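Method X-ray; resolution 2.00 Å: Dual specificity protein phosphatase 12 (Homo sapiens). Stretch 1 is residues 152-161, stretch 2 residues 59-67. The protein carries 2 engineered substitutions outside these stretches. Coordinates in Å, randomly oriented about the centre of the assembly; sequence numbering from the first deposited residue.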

# COMPACT_ATOMS: atom_id res chain seq x y z
N ILE A 152 -19.60 -1.59 9.75
CA ILE A 152 -18.47 -2.45 9.42
C ILE A 152 -17.19 -1.94 10.09
O ILE A 152 -16.44 -2.72 10.69
CB ILE A 152 -18.24 -2.56 7.90
CG1 ILE A 152 -19.31 -3.43 7.25
CG2 ILE A 152 -16.86 -3.17 7.58
CD1 ILE A 152 -19.23 -3.42 5.76
N TYR A 153 -16.93 -0.65 9.99
CA TYR A 153 -15.72 -0.07 10.59
C TYR A 153 -15.78 -0.12 12.11
O TYR A 153 -14.78 -0.45 12.77
CB TYR A 153 -15.49 1.39 10.13
CG TYR A 153 -14.16 1.92 10.63
CD1 TYR A 153 -14.09 2.80 11.70
CD2 TYR A 153 -12.96 1.50 10.05
CE1 TYR A 153 -12.87 3.27 12.17
CE2 TYR A 153 -11.73 1.96 10.51
CZ TYR A 153 -11.70 2.85 11.57
OH TYR A 153 -10.48 3.30 12.05
N LYS A 154 -16.93 0.20 12.67
CA LYS A 154 -17.05 0.20 14.13
C LYS A 154 -16.82 -1.20 14.69
O LYS A 154 -16.09 -1.36 15.66
CB LYS A 154 -18.39 0.77 14.58
CG LYS A 154 -18.53 2.27 14.30
CD LYS A 154 -19.95 2.75 14.45
CE LYS A 154 -20.05 4.23 14.13
NZ LYS A 154 -21.46 4.68 14.00
N GLN A 155 -17.43 -2.21 14.06
CA GLN A 155 -17.25 -3.58 14.54
C GLN A 155 -15.79 -4.01 14.44
O GLN A 155 -15.25 -4.65 15.33
CB GLN A 155 -18.15 -4.56 13.77
CG GLN A 155 -18.10 -5.96 14.31
CD GLN A 155 -18.75 -6.08 15.68
OE1 GLN A 155 -19.53 -5.22 16.08
NE2 GLN A 155 -18.43 -7.16 16.40
N TYR A 156 -15.14 -3.64 13.34
CA TYR A 156 -13.74 -3.94 13.12
C TYR A 156 -12.83 -3.33 14.20
O TYR A 156 -11.89 -3.98 14.67
CB TYR A 156 -13.32 -3.40 11.75
CG TYR A 156 -11.83 -3.34 11.49
CD1 TYR A 156 -11.13 -2.14 11.60
CD2 TYR A 156 -11.14 -4.47 11.09
CE1 TYR A 156 -9.76 -2.08 11.34
CE2 TYR A 156 -9.77 -4.42 10.83
CZ TYR A 156 -9.09 -3.22 10.95
OH TYR A 156 -7.75 -3.16 10.68
N ARG A 157 -13.10 -2.09 14.59
CA ARG A 157 -12.30 -1.42 15.62
C ARG A 157 -12.57 -1.99 17.03
O ARG A 157 -11.66 -2.09 17.85
CB ARG A 157 -12.51 0.10 15.59
CG ARG A 157 -11.91 0.82 14.36
CD ARG A 157 -10.39 0.70 14.27
NE ARG A 157 -9.76 0.91 15.57
CZ ARG A 157 -8.59 0.38 15.94
NH1 ARG A 157 -7.89 -0.37 15.10
NH2 ARG A 157 -8.13 0.60 17.17
N LEU A 158 -13.80 -2.38 17.30
CA LEU A 158 -14.09 -3.06 18.56
C LEU A 158 -13.30 -4.37 18.63
O LEU A 158 -12.76 -4.71 19.68
CB LEU A 158 -15.60 -3.36 18.71
CG LEU A 158 -16.55 -2.17 18.84
CD1 LEU A 158 -17.98 -2.66 18.90
CD2 LEU A 158 -16.20 -1.38 20.10
N GLN A 159 -13.24 -5.09 17.52
CA GLN A 159 -12.51 -6.36 17.49
C GLN A 159 -11.02 -6.13 17.67
O GLN A 159 -10.34 -6.89 18.36
CB GLN A 159 -12.80 -7.13 16.20
CG GLN A 159 -14.27 -7.54 16.10
CD GLN A 159 -14.59 -8.39 14.88
OE1 GLN A 159 -15.76 -8.57 14.53
NE2 GLN A 159 -13.56 -8.91 14.23
N LYS A 160 -10.51 -5.07 17.05
CA LYS A 160 -9.09 -4.73 17.18
C LYS A 160 -8.63 -4.51 18.62
O LYS A 160 -7.50 -4.86 18.97
CB LYS A 160 -8.74 -3.54 16.29
CG LYS A 160 -8.43 -3.96 14.85
CD LYS A 160 -7.09 -4.67 14.80
CE LYS A 160 -6.82 -5.27 13.44
NZ LYS A 160 -7.62 -6.49 13.23
N VAL A 161 -9.49 -3.95 19.46
CA VAL A 161 -9.07 -3.64 20.84
C VAL A 161 -9.23 -4.79 21.83
O VAL A 161 -8.83 -4.67 22.99
CB VAL A 161 -9.75 -2.37 21.41
CG1 VAL A 161 -9.59 -1.19 20.43
CG2 VAL A 161 -11.23 -2.62 21.71
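Stretch 2 (59-67) KPETDLLSH

A single carboxylate, that of Asp63, organizes most of the polar chemistry of this contact. Its OD1 accepts a hydrogen bond from Tyr156 OH at 2.7 Å, its OD2 forms a salt bridge with Arg157 NH1 at 2.8 Å, and both oxygens also serve their own stretch: Ser66 N donates to Asp63 OD1 at 3.0 Å and Ser66 OG to Asp63 OD2 at 2.5 Å. The acid thus braces its own loop with the same two atoms that hold the helix.

Stretch 1 continues a helix that begins earlier in the chain, and every residue that touches the loop is helical. Stretch 2 begins with a type I turn from Lys59 to Thr62, closed by Thr62 N to Lys59 O at 2.9 Å, passes through the extended backbone of Thr62 and Asp63, and then takes helical torsions at Leu64 to Ser66 without the regular bonds of a helix. The two chains run in opposite senses: Lys160 lies nearest Glu61, with CA atoms 7.1 Å apart, while Tyr153 lies nearest Ser66, CA to CA 8.8 Å. The backbones are closer at the Lys160 end, and at the other end the long tyrosine side chain spans the wider gap.

The helix meets the loop through Tyr153, Tyr156, Arg157 and Lys160, spaced three and four apart so that they fall along one side. Tyr156 points toward the loop and does two jobs. Its hydroxyl finds Asp63, while its ring receives Leu65 on one face, with CD2 lying 3.7 Å from the ring centroid and only 10° off the normal, a CH-pi contact. A leucine two residues after the acid therefore covers the ring whose hydroxyl the acid binds. Tyr153 starts sideways, yet its end reaches the loop, and Tyr153 OH lies 2.6 Å from Ser66 OG, at the edge of the ring near its plane, and so close to the serine oxygen that donates to Asp63 OD2. Arg157, likewise sideways at CB, curls through three m rotamers to bring its guanidinium to the acid.

At the turn the rule changes from side-chain pairing to backbone recognition. Lys160 points toward the loop and lays the last carbon of its chain against the main chain, with Lys160 CE 3.2 Å from Glu61 O. Its ammonium does not bond Pro60 directly, for NZ stands 4.1 Å from Pro60 O; water 1 joins them, accepting from Lys160 NZ at 2.7 Å and donating to Pro60 O at 2.7 Å. Meanwhile the end of the Glu61 side chain leads away, leaving its backbone to make the contact.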

# COMPACT_ATOMS: atom_id res chain seq x y z
N LYS A 59 1.87 -7.86 10.74
CA LYS A 59 1.11 -8.81 11.56
C LYS A 59 -0.37 -8.69 11.22
O LYS A 59 -0.83 -7.60 10.88
CB LYS A 59 1.33 -8.53 13.04
CG LYS A 59 2.77 -8.68 13.52
CD LYS A 59 2.90 -8.39 15.01
CE LYS A 59 4.32 -8.65 15.53
NZ LYS A 59 4.52 -8.19 16.94
N PRO A 60 -1.11 -9.80 11.31
CA PRO A 60 -2.56 -9.79 11.09
C PRO A 60 -3.26 -8.82 12.02
O PRO A 60 -4.29 -8.25 11.63
CB PRO A 60 -2.99 -11.23 11.43
CG PRO A 60 -1.77 -12.04 11.17
CD PRO A 60 -0.61 -11.17 11.56
N GLU A 61 -2.72 -8.62 13.22
CA GLU A 61 -3.33 -7.70 14.18
C GLU A 61 -3.09 -6.24 13.81
O GLU A 61 -3.74 -5.35 14.36
CB GLU A 61 -2.82 -7.94 15.61
CG GLU A 61 -2.58 -9.39 15.97
CD GLU A 61 -1.19 -9.83 15.59
OE1 GLU A 61 -0.22 -9.35 16.23
OE2 GLU A 61 -1.06 -10.63 14.64
N THR A 62 -2.15 -5.99 12.91
CA THR A 62 -1.86 -4.61 12.51
C THR A 62 -3.05 -4.02 11.78
O THR A 62 -3.59 -4.63 10.87
CB THR A 62 -0.62 -4.51 11.61
OG1 THR A 62 0.54 -4.93 12.35
CG2 THR A 62 -0.42 -3.07 11.15
N ASP A 63 -3.47 -2.83 12.20
CA ASP A 63 -4.55 -2.12 11.53
C ASP A 63 -4.00 -1.27 10.39
O ASP A 63 -3.60 -0.13 10.60
CB ASP A 63 -5.33 -1.25 12.52
CG ASP A 63 -6.44 -0.45 11.85
OD1 ASP A 63 -6.76 -0.70 10.67
OD2 ASP A 63 -7.03 0.43 12.52
N LEU A 64 -3.97 -1.84 9.19
CA LEU A 64 -3.65 -1.08 7.99
C LEU A 64 -4.89 -0.38 7.45
O LEU A 64 -4.81 0.70 6.85
CB LEU A 64 -3.10 -2.00 6.91
CG LEU A 64 -1.59 -2.15 6.71
CD1 LEU A 64 -1.36 -2.71 5.34
CD2 LEU A 64 -0.86 -0.83 6.88
N LEU A 65 -6.04 -1.02 7.65
CA LEU A 65 -7.32 -0.53 7.10
C LEU A 65 -7.56 0.96 7.34
O LEU A 65 -7.97 1.68 6.44
CB LEU A 65 -8.49 -1.35 7.67
CG LEU A 65 -9.91 -0.93 7.24
CD1 LEU A 65 -10.05 -0.93 5.72
CD2 LEU A 65 -10.94 -1.90 7.84
N SER A 66 -7.30 1.41 8.57
CA SER A 66 -7.56 2.79 8.97
C SER A 66 -6.68 3.79 8.22
O SER A 66 -7.04 4.96 8.12
CB SER A 66 -7.37 2.94 10.48
OG SER A 66 -8.33 2.16 11.19
N HIS A 67 -5.55 3.32 7.69
CA HIS A 67 -4.61 4.19 6.95
C HIS A 67 -4.72 4.14 5.43
O HIS A 67 -4.00 4.86 4.73
CB HIS A 67 -3.17 3.83 7.35
CG HIS A 67 -2.92 3.92 8.81
ND1 HIS A 67 -3.15 2.87 9.67
CD2 HIS A 67 -2.52 4.96 9.58
CE1 HIS A 67 -2.86 3.25 10.91
NE2 HIS A 67 -2.48 4.51 10.88
O HOH W 1 -6.91 -7.91 11.02